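Side-chain contacts in insecticidal protein (Brevibacillus laterosporus, PDB 7ML9), which acts as an insecticidal toxin against the western corn rootworm, probably by assembling into beta-barrel pores in membranes: residues Leu125-Phe130 with Phe283-Glu288; Phe158-Ala161 with Glu166-Thr169; Gln192-Lys195 with Thr201-Val204; Tyr207-Ser212 with Glu307-Leu312. One frame throughout, in Å; residues are numbered along the deposited sequence.

Interaction 1. Residues Leu125-Phe130 with Phe283-Glu288; sequences LLTPEF and FILKIE
The ring of Phe130 receives Leu285 along its CD1-CE1 bond: methyl CD2 of the leucine stands 4.0 Å from CD1 and 4.1 Å from CE1, coming in at a slant to the ring. The other flat group, the ring of Phe283, is met slantwise too, but by backbone; its CZ lies 4.4 Å from the carbonyl O of Phe130. Both Phe130 and Leu285 have CG anti to the carbonyl carbon (chi1 -64° and -58°), which sends each side chain across the gap between two layers, the loop that follows strand 123-126 and the long strand 266-289. The backbones stay well apart, with 8.7 Å between the CA atoms of Phe130 and Phe283. Ala206 of the adjacent strand 201-229 touches both Phe130 and Leu285 and continues the apolar patch.

Thr127 completes the contact more loosely, its OG1 4.4 Å from Leu285 CD1. That hydroxyl is buried beside a methyl group, yet it is engaged twice: it donates to Pro128 O at 3.1 Å, and it is hydrogen-bonded to the backbone N of Gln192. No hydrogen bond or salt bridge crosses between 125-130 and 283-288. The layers therefore meet through dispersion and the exclusion of water, while the Thr127 hydroxyl makes its bonds away from strand 266-289.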
loop_
_atom_site.group_PDB
_atom_site.type_symbol
_atom_site.label_atom_id
_atom_site.label_comp_id
_atom_site.label_asym_id
_atom_site.label_seq_id
_atom_site.Cartn_x
_atom_site.Cartn_y
_atom_site.Cartn_z
ATOM N N LEU A 125 17.474 30.720 31.244
ATOM C CA LEU A 125 18.566 29.769 31.065
ATOM C C LEU A 125 18.232 28.822 29.917
ATOM O O LEU A 125 17.118 28.295 29.848
ATOM C CB LEU A 125 18.803 28.983 32.358
ATOM C CG LEU A 125 19.206 29.856 33.556
ATOM C CD1 LEU A 125 19.441 29.011 34.821
ATOM C CD2 LEU A 125 20.432 30.644 33.180
ATOM N N LEU A 126 19.200 28.617 29.030
ATOM C CA LEU A 126 19.046 27.732 27.886
ATOM C C LEU A 126 19.325 26.289 28.279
ATOM O O LEU A 126 20.340 25.994 28.929
ATOM C CB LEU A 126 19.987 28.167 26.763
ATOM C CG LEU A 126 19.566 29.477 26.107
ATOM C CD1 LEU A 126 20.740 30.139 25.408
ATOM C CD2 LEU A 126 18.431 29.173 25.118
ATOM N N THR A 127 18.419 25.389 27.885
ATOM C CA THR A 127 18.621 23.966 28.111
ATOM C C THR A 127 19.637 23.414 27.117
ATOM O O THR A 127 19.897 24.014 26.070
ATOM C CB THR A 127 17.308 23.190 27.967
ATOM O OG1 THR A 127 16.869 23.226 26.600
ATOM C CG2 THR A 127 16.234 23.757 28.864
ATOM N N PRO A 128 20.235 22.271 27.423
ATOM C CA PRO A 128 21.004 21.555 26.404
ATOM C C PRO A 128 20.062 21.043 25.322
ATOM O O PRO A 128 18.835 21.087 25.450
ATOM C CB PRO A 128 21.654 20.402 27.177
ATOM C CG PRO A 128 21.496 20.756 28.634
ATOM C CD PRO A 128 20.260 21.587 28.726
ATOM N N GLU A 129 20.654 20.576 24.228
ATOM C CA GLU A 129 19.908 19.769 23.273
ATOM C C GLU A 129 19.769 18.353 23.803
ATOM O O GLU A 129 20.703 17.800 24.388
ATOM C CB GLU A 129 20.611 19.756 21.921
ATOM C CG GLU A 129 20.570 21.098 21.251
ATOM C CD GLU A 129 21.366 21.127 19.974
ATOM O OE1 GLU A 129 22.163 20.189 19.748
ATOM O OE2 GLU A 129 21.201 22.095 19.201
ATOM N N PHE A 130 18.593 17.773 23.632
ATOM C CA PHE A 130 18.421 16.367 23.933
ATOM C C PHE A 130 18.405 15.602 22.614
ATOM O O PHE A 130 18.300 16.195 21.536
ATOM C CB PHE A 130 17.156 16.128 24.750
ATOM C CG PHE A 130 17.189 16.779 26.126
ATOM C CD1 PHE A 130 16.732 18.072 26.305
ATOM C CD2 PHE A 130 17.665 16.076 27.227
ATOM C CE1 PHE A 130 16.751 18.669 27.558
ATOM C CE2 PHE A 130 17.696 16.663 28.501
ATOM C CZ PHE A 130 17.239 17.961 28.657
ATOM N N PHE A 283 9.467 16.244 20.783
ATOM C CA PHE A 283 9.889 16.123 22.174
ATOM C C PHE A 283 8.932 16.902 23.073
ATOM O O PHE A 283 8.438 17.968 22.695
ATOM C CB PHE A 283 11.312 16.659 22.388
ATOM C CG PHE A 283 12.403 15.752 21.875
ATOM C CD1 PHE A 283 12.873 14.702 22.648
ATOM C CD2 PHE A 283 12.960 15.961 20.616
ATOM C CE1 PHE A 283 13.900 13.867 22.174
ATOM C CE2 PHE A 283 13.978 15.136 20.139
ATOM C CZ PHE A 283 14.446 14.100 20.918
ATOM N N ILE A 284 8.672 16.359 24.257
ATOM C CA ILE A 284 8.084 17.114 25.356
ATOM C C ILE A 284 9.138 17.273 26.448
ATOM O O ILE A 284 9.749 16.284 26.877
ATOM C CB ILE A 284 6.807 16.440 25.888
ATOM C CG1 ILE A 284 6.228 17.228 27.072
ATOM C CG2 ILE A 284 7.061 14.994 26.251
ATOM C CD1 ILE A 284 4.703 17.161 27.156
ATOM N N LEU A 285 9.367 18.519 26.872
ATOM C CA LEU A 285 10.231 18.831 28.006
ATOM C C LEU A 285 9.373 19.110 29.231
ATOM O O LEU A 285 8.433 19.906 29.168
ATOM C CB LEU A 285 11.123 20.034 27.715
ATOM C CG LEU A 285 12.047 19.961 26.509
ATOM C CD1 LEU A 285 13.028 21.127 26.511
ATOM C CD2 LEU A 285 12.773 18.638 26.516
ATOM N N LYS A 286 9.686 18.440 30.327
ATOM C CA LYS A 286 8.996 18.586 31.597
ATOM C C LYS A 286 9.943 19.284 32.570
ATOM O O LYS A 286 11.059 18.805 32.805
ATOM C CB LYS A 286 8.575 17.209 32.097
ATOM C CG LYS A 286 7.956 17.110 33.461
ATOM C CD LYS A 286 7.988 15.647 33.888
ATOM C CE LYS A 286 6.646 15.144 34.371
ATOM N NZ LYS A 286 6.759 14.516 35.720
ATOM N N ILE A 287 9.508 20.421 33.112
ATOM C CA ILE A 287 10.331 21.256 33.987
ATOM C C ILE A 287 9.885 21.044 35.423
ATOM O O ILE A 287 8.721 21.293 35.756
ATOM C CB ILE A 287 10.218 22.739 33.612
ATOM C CG1 ILE A 287 10.360 22.927 32.104
ATOM C CG2 ILE A 287 11.221 23.571 34.425
ATOM C CD1 ILE A 287 11.671 22.446 31.549
ATOM N N GLU A 288 10.806 20.607 36.282
ATOM C CA GLU A 288 10.506 20.326 37.679
ATOM C C GLU A 288 11.302 21.246 38.596
ATOM O O GLU A 288 12.493 21.483 38.375
ATOM C CB GLU A 288 10.821 18.880 38.044
ATOM C CG GLU A 288 9.953 17.848 37.350
ATOM C CD GLU A 288 10.296 16.428 37.767
ATOM O OE1 GLU A 288 11.375 16.228 38.373
ATOM O OE2 GLU A 288 9.482 15.514 37.495
#

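Interaction 2. Residues Phe158-Ala161 with Glu166-Thr169; sequences FPIA and EAST
Phe158, Ala167 and Glu166 carry most of this contact, the antiparallel beta hairpin formed by strands 153-160 and 165-172. Phe158 and Ala167 are a hydrogen-bonded pair: Phe158 N donates to Ala167 O at 2.8 Å, and Ala167 N returns a nearly straight bond to Phe158 O (2.9 Å, N-H...O 176°). With CG between its backbone N and carbonyl carbon (chi1 50°), Phe158 lays its ring back over its own partner. Ala167 O sits over one face, and on that same face CB of Ala167 makes a CH-pi contact, 4.2 Å from the ring centroid. Ile160 CG2 closes on that methyl from the other strand at 3.9 Å, and Thr169 CG2 reaches the ring near CE1.

This apolar face is turned to the body of the protein. Phe275, Leu95 and Ile213 surround Phe158, and Ile213 also meets Ile160. The opposite face of the hairpin carries Pro159 and Glu166, both exposed and lying side by side. Such a two-sided hairpin is consistent with the amphipathic segment that, in relatives such as epsilon toxin and aerolysin, is released to build the wall of the pore; that role is inferred here.

Glu166 bends at chi2 (104°), folding its carboxylate back over the peptide link between Phe158 and Pro159. The proline nitrogen has no hydrogen to offer, and OE2 rests against Phe158 C at 3.6 Å without forming a bond.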
loop_
_atom_site.group_PDB
_atom_site.type_symbol
_atom_site.label_atom_id
_atom_site.label_comp_id
_atom_site.label_asym_id
_atom_site.label_seq_id
_atom_site.Cartn_x
_atom_site.Cartn_y
_atom_site.Cartn_z
ATOM N N PHE A 158 2.595 8.035 1.034
ATOM C CA PHE A 158 1.537 8.354 1.970
ATOM C C PHE A 158 2.040 9.418 2.932
ATOM O O PHE A 158 3.239 9.474 3.225
ATOM C CB PHE A 158 1.081 7.112 2.752
ATOM C CG PHE A 158 2.207 6.324 3.373
ATOM C CD1 PHE A 158 2.980 5.461 2.607
ATOM C CD2 PHE A 158 2.480 6.430 4.728
ATOM C CE1 PHE A 158 4.005 4.724 3.178
ATOM C CE2 PHE A 158 3.510 5.695 5.310
ATOM C CZ PHE A 158 4.273 4.842 4.535
ATOM N N PRO A 159 1.156 10.283 3.421
ATOM C CA PRO A 159 1.569 11.254 4.438
ATOM C C PRO A 159 1.621 10.607 5.810
ATOM O O PRO A 159 0.877 9.674 6.119
ATOM C CB PRO A 159 0.475 12.330 4.374
ATOM C CG PRO A 159 -0.498 11.885 3.277
ATOM C CD PRO A 159 -0.272 10.419 3.099
ATOM N N ILE A 160 2.536 11.107 6.635
ATOM C CA ILE A 160 2.707 10.624 7.997
ATOM C C ILE A 160 2.701 11.822 8.938
ATOM O O ILE A 160 2.827 12.972 8.515
ATOM C CB ILE A 160 4.005 9.818 8.173
ATOM C CG1 ILE A 160 5.207 10.707 7.853
ATOM C CG2 ILE A 160 3.989 8.564 7.299
ATOM C CD1 ILE A 160 6.508 10.143 8.354
ATOM N N ALA A 161 2.557 11.527 10.230
ATOM C CA ALA A 161 2.636 12.529 11.293
ATOM C C ALA A 161 1.677 13.681 11.013
ATOM O O ALA A 161 2.072 14.839 10.864
ATOM C CB ALA A 161 4.070 13.035 11.466
ATOM N N GLU A 166 6.127 13.159 4.104
ATOM C CA GLU A 166 5.757 12.146 3.127
ATOM C C GLU A 166 6.693 10.953 3.254
ATOM O O GLU A 166 7.911 11.121 3.371
ATOM C CB GLU A 166 5.818 12.703 1.703
ATOM C CG GLU A 166 5.016 11.897 0.680
ATOM C CD GLU A 166 3.705 12.567 0.276
ATOM O OE1 GLU A 166 3.755 13.699 -0.259
ATOM O OE2 GLU A 166 2.628 11.959 0.483
ATOM N N ALA A 167 6.118 9.750 3.242
ATOM C CA ALA A 167 6.875 8.505 3.264
ATOM C C ALA A 167 6.414 7.619 2.109
ATOM O O ALA A 167 5.389 7.882 1.475
ATOM C CB ALA A 167 6.712 7.769 4.598
ATOM N N SER A 168 7.172 6.555 1.840
ATOM C CA SER A 168 6.868 5.698 0.699
ATOM C C SER A 168 7.261 4.257 0.998
ATOM O O SER A 168 7.954 3.958 1.975
ATOM C CB SER A 168 7.565 6.184 -0.574
ATOM O OG SER A 168 8.953 5.935 -0.502
ATOM N N THR A 169 6.797 3.356 0.132
ATOM C CA THR A 169 7.015 1.928 0.303
ATOM C C THR A 169 6.777 1.284 -1.060
ATOM O O THR A 169 5.940 1.752 -1.833
ATOM C CB THR A 169 6.091 1.348 1.380
ATOM O OG1 THR A 169 6.468 0.004 1.697
ATOM C CG2 THR A 169 4.610 1.379 0.944
#

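Interaction 3. Residues Gln192-Lys195 with Thr201-Val204; sequences QKIK and TYRV. With EDO (1,2-ethanediol), chain I.
The backbone O of Lys195 stands 3.5 Å from CE2 of Tyr202, a close approach of oxygen to ring carbon, and no hydrogen bond joins the two segments. The contact brings together two layers of beta structure: residues 193-196 pair with 123-126 in a small antiparallel sheet, which packs against the large mixed sheet containing 201-229. Facing backbones are far apart, 9.2 Å between the CA atoms of Ile194 and Tyr202, so side chains have to fill the space.

Tyr202 and Ile194 supply the larger share. The tyrosine has CG anti to the carbonyl carbon, and chi2 of 1° brings CA almost into the ring plane, presenting the CD2-CE2 side to the small sheet. Methyl CG2 of Ile194 arrives at that edge, near the ring plane, 4.3 Å from CD2 of Tyr202. Pro197, Ile287 and Val305 also pack on the buried Tyr202.

Arg203 points the other way, with its chain bent at chi3 (84°), and its NH2 forms a salt bridge with Glu288 OE1 on the neighbouring strand 266-289. Its NH1 lies beside an ethanediol, probably from the crystallisation liquor, at a separation too short to be trusted; that molecule is also hydrogen-bonded to Lys111 NZ. Back at the small sheet, Ile194 also reaches strand 303-323, its CD1 3.5 Å from CD1 of Ile308.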
loop_
_atom_site.group_PDB
_atom_site.type_symbol
_atom_site.label_atom_id
_atom_site.label_comp_id
_atom_site.label_asym_id
_atom_site.label_seq_id
_atom_site.Cartn_x
_atom_site.Cartn_y
_atom_site.Cartn_z
ATOM N N GLN A 192 16.026 25.153 24.559
ATOM C CA GLN A 192 14.878 25.944 24.980
ATOM C C GLN A 192 15.281 26.922 26.084
ATOM O O GLN A 192 16.169 26.639 26.894
ATOM C CB GLN A 192 13.737 25.052 25.483
ATOM C CG GLN A 192 13.249 24.021 24.462
ATOM C CD GLN A 192 12.770 24.678 23.174
ATOM O OE1 GLN A 192 13.237 24.352 22.078
ATOM N NE2 GLN A 192 11.842 25.621 23.306
ATOM N N LYS A 193 14.607 28.071 26.109
ATOM C CA LYS A 193 14.839 29.128 27.090
ATOM C C LYS A 193 13.842 28.965 28.235
ATOM O O LYS A 193 12.627 28.982 28.011
ATOM C CB LYS A 193 14.703 30.508 26.438
ATOM C CG LYS A 193 15.522 31.604 27.120
ATOM C CD LYS A 193 16.657 32.126 26.226
ATOM C CE LYS A 193 17.569 33.136 26.956
ATOM N NZ LYS A 193 19.033 32.791 26.949
ATOM N N ILE A 194 14.352 28.793 29.458
ATOM C CA ILE A 194 13.538 28.548 30.648
ATOM C C ILE A 194 13.782 29.668 31.658
ATOM O O ILE A 194 14.936 29.987 31.967
ATOM C CB ILE A 194 13.865 27.186 31.288
ATOM C CG1 ILE A 194 13.831 26.075 30.232
ATOM C CG2 ILE A 194 12.907 26.895 32.422
ATOM C CD1 ILE A 194 12.481 25.884 29.634
ATOM N N LYS A 195 12.701 30.252 32.183
ATOM C CA LYS A 195 12.825 31.228 33.264
ATOM C C LYS A 195 13.018 30.485 34.585
ATOM O O LYS A 195 12.159 29.700 34.991
ATOM C CB LYS A 195 11.600 32.142 33.325
ATOM C CG LYS A 195 11.601 33.098 34.525
ATOM C CD LYS A 195 10.802 34.381 34.247
ATOM C CE LYS A 195 10.205 34.972 35.529
ATOM N NZ LYS A 195 9.523 33.934 36.368
ATOM N N THR A 201 16.426 25.827 41.801
ATOM C CA THR A 201 17.086 24.823 40.980
ATOM C C THR A 201 16.003 24.043 40.257
ATOM O O THR A 201 15.097 23.501 40.896
ATOM C CB THR A 201 17.955 23.886 41.815
ATOM O OG1 THR A 201 18.944 24.647 42.524
ATOM C CG2 THR A 201 18.657 22.878 40.900
ATOM N N TYR A 202 16.085 24.011 38.933
ATOM C CA TYR A 202 15.118 23.311 38.104
ATOM C C TYR A 202 15.765 22.098 37.438
ATOM O O TYR A 202 16.977 22.052 37.216
ATOM C CB TYR A 202 14.541 24.238 37.033
ATOM C CG TYR A 202 13.486 25.199 37.521
ATOM C CD1 TYR A 202 13.099 25.231 38.861
ATOM C CD2 TYR A 202 12.854 26.068 36.629
ATOM C CE1 TYR A 202 12.128 26.111 39.301
ATOM C CE2 TYR A 202 11.883 26.950 37.060
ATOM C CZ TYR A 202 11.527 26.965 38.398
ATOM O OH TYR A 202 10.555 27.831 38.824
ATOM N N ARG A 203 14.945 21.096 37.165
ATOM C CA ARG A 203 15.360 19.904 36.445
ATOM C C ARG A 203 14.533 19.840 35.173
ATOM O O ARG A 203 13.312 20.009 35.227
ATOM C CB ARG A 203 15.140 18.657 37.296
ATOM C CG ARG A 203 15.657 17.389 36.692
ATOM C CD ARG A 203 15.740 16.320 37.761
ATOM N NE ARG A 203 14.457 15.661 37.960
ATOM C CZ ARG A 203 14.130 14.974 39.048
ATOM N NH1 ARG A 203 14.995 14.867 40.050
ATOM N NH2 ARG A 203 12.933 14.401 39.139
ATOM N N VAL A 204 15.194 19.641 34.034
ATOM C CA VAL A 204 14.517 19.455 32.752
ATOM C C VAL A 204 14.621 17.984 32.379
ATOM O O VAL A 204 15.731 17.464 32.229
ATOM C CB VAL A 204 15.124 20.328 31.647
ATOM C CG1 VAL A 204 14.304 20.179 30.356
ATOM C CG2 VAL A 204 15.179 21.769 32.090
HETATM C C1 EDO I . 19.010 15.790 38.775
HETATM O O1 EDO I . 19.442 15.540 37.433
HETATM C C2 EDO I . 18.581 14.493 39.440
HETATM O O2 EDO I . 17.288 14.697 40.017
#

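Interaction 4. Residues Tyr207-Ser212 with Glu307-Leu312; sequences YLNTGS and EIKVPL
Leu208 and Leu312 form the packed part of this contact, and Asn209 and Lys309 its looser, more open side. Leu208, Asn209 and Lys309 lie on strands of the large mixed beta sheet, where 201-229 and 303-323 flank strand 266-289 and are antiparallel to it. The two segments thus meet across an intervening strand, with CA atoms 8.9 Å apart at Leu208 and Leu312.

On the packed side, methyl CD1 of Leu208 touches CD2 of Leu312 at 4.0 Å. Leu208 has CG anti to its backbone N (chi1 175°), which carries CD1 over to Leu312. Tyr187 touches both leucines, Tyr132 and Tyr134 pack on Leu208, and Phe283 of the middle strand lies against Leu312, so the pair is embedded in a largely aromatic surround.

The other side is polar. Asn209 and Lys309 cross at about a right angle, and Asn209 ND2 comes within 4.1 Å of Lys309 NZ. Both nitrogens are donors and do not bond to each other. They gather instead round the carboxylate of Asp282 on the strand between them, whose negative charge would balance the positive charge of the lysine. The exposed Lys309 reaches it through a chain bent at chi2 and chi4. Each partner uses a different oxygen of Asp282: OD1 accepts the hydrogen bond from Asn209 ND2, and OD2 makes the salt bridge with Lys309 NZ.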
loop_
_atom_site.group_PDB
_atom_site.type_symbol
_atom_site.label_atom_id
_atom_site.label_comp_id
_atom_site.label_asym_id
_atom_site.label_seq_id
_atom_site.Cartn_x
_atom_site.Cartn_y
_atom_site.Cartn_z
ATOM N N TYR A 207 11.441 13.771 26.865
ATOM C CA TYR A 207 10.802 12.557 26.382
ATOM C C TYR A 207 10.565 12.677 24.887
ATOM O O TYR A 207 10.156 13.735 24.399
ATOM C CB TYR A 207 9.470 12.299 27.087
ATOM C CG TYR A 207 9.594 12.100 28.570
ATOM C CD1 TYR A 207 9.670 13.192 29.429
ATOM C CD2 TYR A 207 9.631 10.831 29.115
ATOM C CE1 TYR A 207 9.782 13.015 30.796
ATOM C CE2 TYR A 207 9.736 10.644 30.486
ATOM C CZ TYR A 207 9.813 11.747 31.318
ATOM O OH TYR A 207 9.929 11.582 32.677
ATOM N N LEU A 208 10.849 11.597 24.156
ATOM C CA LEU A 208 10.534 11.541 22.735
ATOM C C LEU A 208 9.122 10.978 22.582
ATOM O O LEU A 208 8.825 9.891 23.088
ATOM C CB LEU A 208 11.540 10.672 21.977
ATOM C CG LEU A 208 11.233 10.435 20.491
ATOM C CD1 LEU A 208 11.397 11.711 19.683
ATOM C CD2 LEU A 208 12.137 9.335 19.946
ATOM N N ASN A 209 8.260 11.716 21.899
ATOM C CA ASN A 209 6.946 11.189 21.557
ATOM C C ASN A 209 7.055 10.442 20.232
ATOM O O ASN A 209 7.803 10.855 19.340
ATOM C CB ASN A 209 5.914 12.316 21.445
ATOM C CG ASN A 209 5.377 12.766 22.805
ATOM O OD1 ASN A 209 5.154 11.957 23.719
ATOM N ND2 ASN A 209 5.147 14.058 22.929
ATOM N N THR A 210 6.309 9.347 20.111
ATOM C CA THR A 210 6.343 8.516 18.913
ATOM C C THR A 210 4.945 8.396 18.305
ATOM O O THR A 210 3.922 8.621 18.969
ATOM C CB THR A 210 6.894 7.113 19.223
ATOM O OG1 THR A 210 6.011 6.436 20.118
ATOM C CG2 THR A 210 8.296 7.181 19.876
ATOM N N GLY A 211 4.909 8.014 17.026
ATOM C CA GLY A 211 3.653 7.732 16.363
ATOM C C GLY A 211 3.794 6.559 15.414
ATOM O O GLY A 211 4.898 6.169 15.012
ATOM N N SER A 212 2.645 5.993 15.062
ATOM C CA SER A 212 2.603 4.947 14.058
ATOM C C SER A 212 1.413 5.200 13.144
ATOM O O SER A 212 0.498 5.971 13.457
ATOM C CB SER A 212 2.540 3.544 14.680
ATOM O OG SER A 212 1.488 3.432 15.616
ATOM N N GLU A 307 5.601 22.542 31.014
ATOM C CA GLU A 307 5.856 21.540 29.987
ATOM C C GLU A 307 5.883 22.232 28.635
ATOM O O GLU A 307 5.121 23.174 28.396
ATOM C CB GLU A 307 4.818 20.414 29.998
ATOM C CG GLU A 307 4.969 19.495 31.191
ATOM C CD GLU A 307 4.043 18.296 31.152
ATOM O OE1 GLU A 307 3.148 18.265 30.285
ATOM O OE2 GLU A 307 4.203 17.387 31.997
ATOM N N ILE A 308 6.798 21.791 27.771
ATOM C CA ILE A 308 7.012 22.403 26.468
ATOM C C ILE A 308 7.030 21.304 25.416
ATOM O O ILE A 308 7.784 20.333 25.544
ATOM C CB ILE A 308 8.333 23.193 26.407
ATOM C CG1 ILE A 308 8.551 24.018 27.672
ATOM C CG2 ILE A 308 8.381 24.071 25.163
ATOM C CD1 ILE A 308 9.827 24.809 27.623
ATOM N N LYS A 309 6.216 21.466 24.376
ATOM C CA LYS A 309 6.315 20.641 23.181
ATOM C C LYS A 309 7.332 21.277 22.245
ATOM O O LYS A 309 7.231 22.465 21.929
ATOM C CB LYS A 309 4.955 20.523 22.494
ATOM C CG LYS A 309 4.182 19.264 22.849
ATOM C CD LYS A 309 3.304 18.835 21.679
ATOM C CE LYS A 309 2.336 17.740 22.079
ATOM N NZ LYS A 309 2.443 16.569 21.168
ATOM N N VAL A 310 8.313 20.491 21.812
ATOM C CA VAL A 310 9.440 20.981 21.032
ATOM C C VAL A 310 9.472 20.211 19.714
ATOM O O VAL A 310 9.465 18.978 19.737
ATOM C CB VAL A 310 10.777 20.823 21.774
ATOM C CG1 VAL A 310 11.936 21.254 20.884
ATOM C CG2 VAL A 310 10.744 21.630 23.069
ATOM N N PRO A 311 9.504 20.885 18.564
ATOM C CA PRO A 311 9.637 20.156 17.292
ATOM C C PRO A 311 11.032 19.569 17.163
ATOM O O PRO A 311 12.021 20.229 17.483
ATOM C CB PRO A 311 9.393 21.234 16.224
ATOM C CG PRO A 311 8.923 22.464 16.977
ATOM C CD PRO A 311 9.473 22.339 18.364
ATOM N N LEU A 312 11.111 18.325 16.688
ATOM C CA LEU A 312 12.407 17.661 16.592
ATOM C C LEU A 312 13.117 18.011 15.284
ATOM O O LEU A 312 12.507 18.464 14.315
ATOM C CB LEU A 312 12.252 16.143 16.741
ATOM C CG LEU A 312 11.391 15.326 15.762
ATOM C CD1 LEU A 312 12.098 15.106 14.426
ATOM C CD2 LEU A 312 11.014 13.995 16.380
#

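In the fold
Interactions 1 and 3 are buried contacts with centres about 6 Å apart, and both set the small sheet of 123-126 and 193-196, or the loop leaving it, against the large sheet. Their chemistry is largely apolar, with a carbonyl O beside a ring in each. Interactions 2 and 4 are partly buried, each with an exposed polar margin. Interaction 4 stays within the large sheet, spanning strand 266-289, which also supplies one side of interaction 1; Leu285 N and Ile308 O, 2.7 Å apart, probably form a hydrogen bond between them. Interaction 2 stands apart, its centre about 29 Å from that of interaction 1, and alone has backbone hydrogen bonds between its own segments.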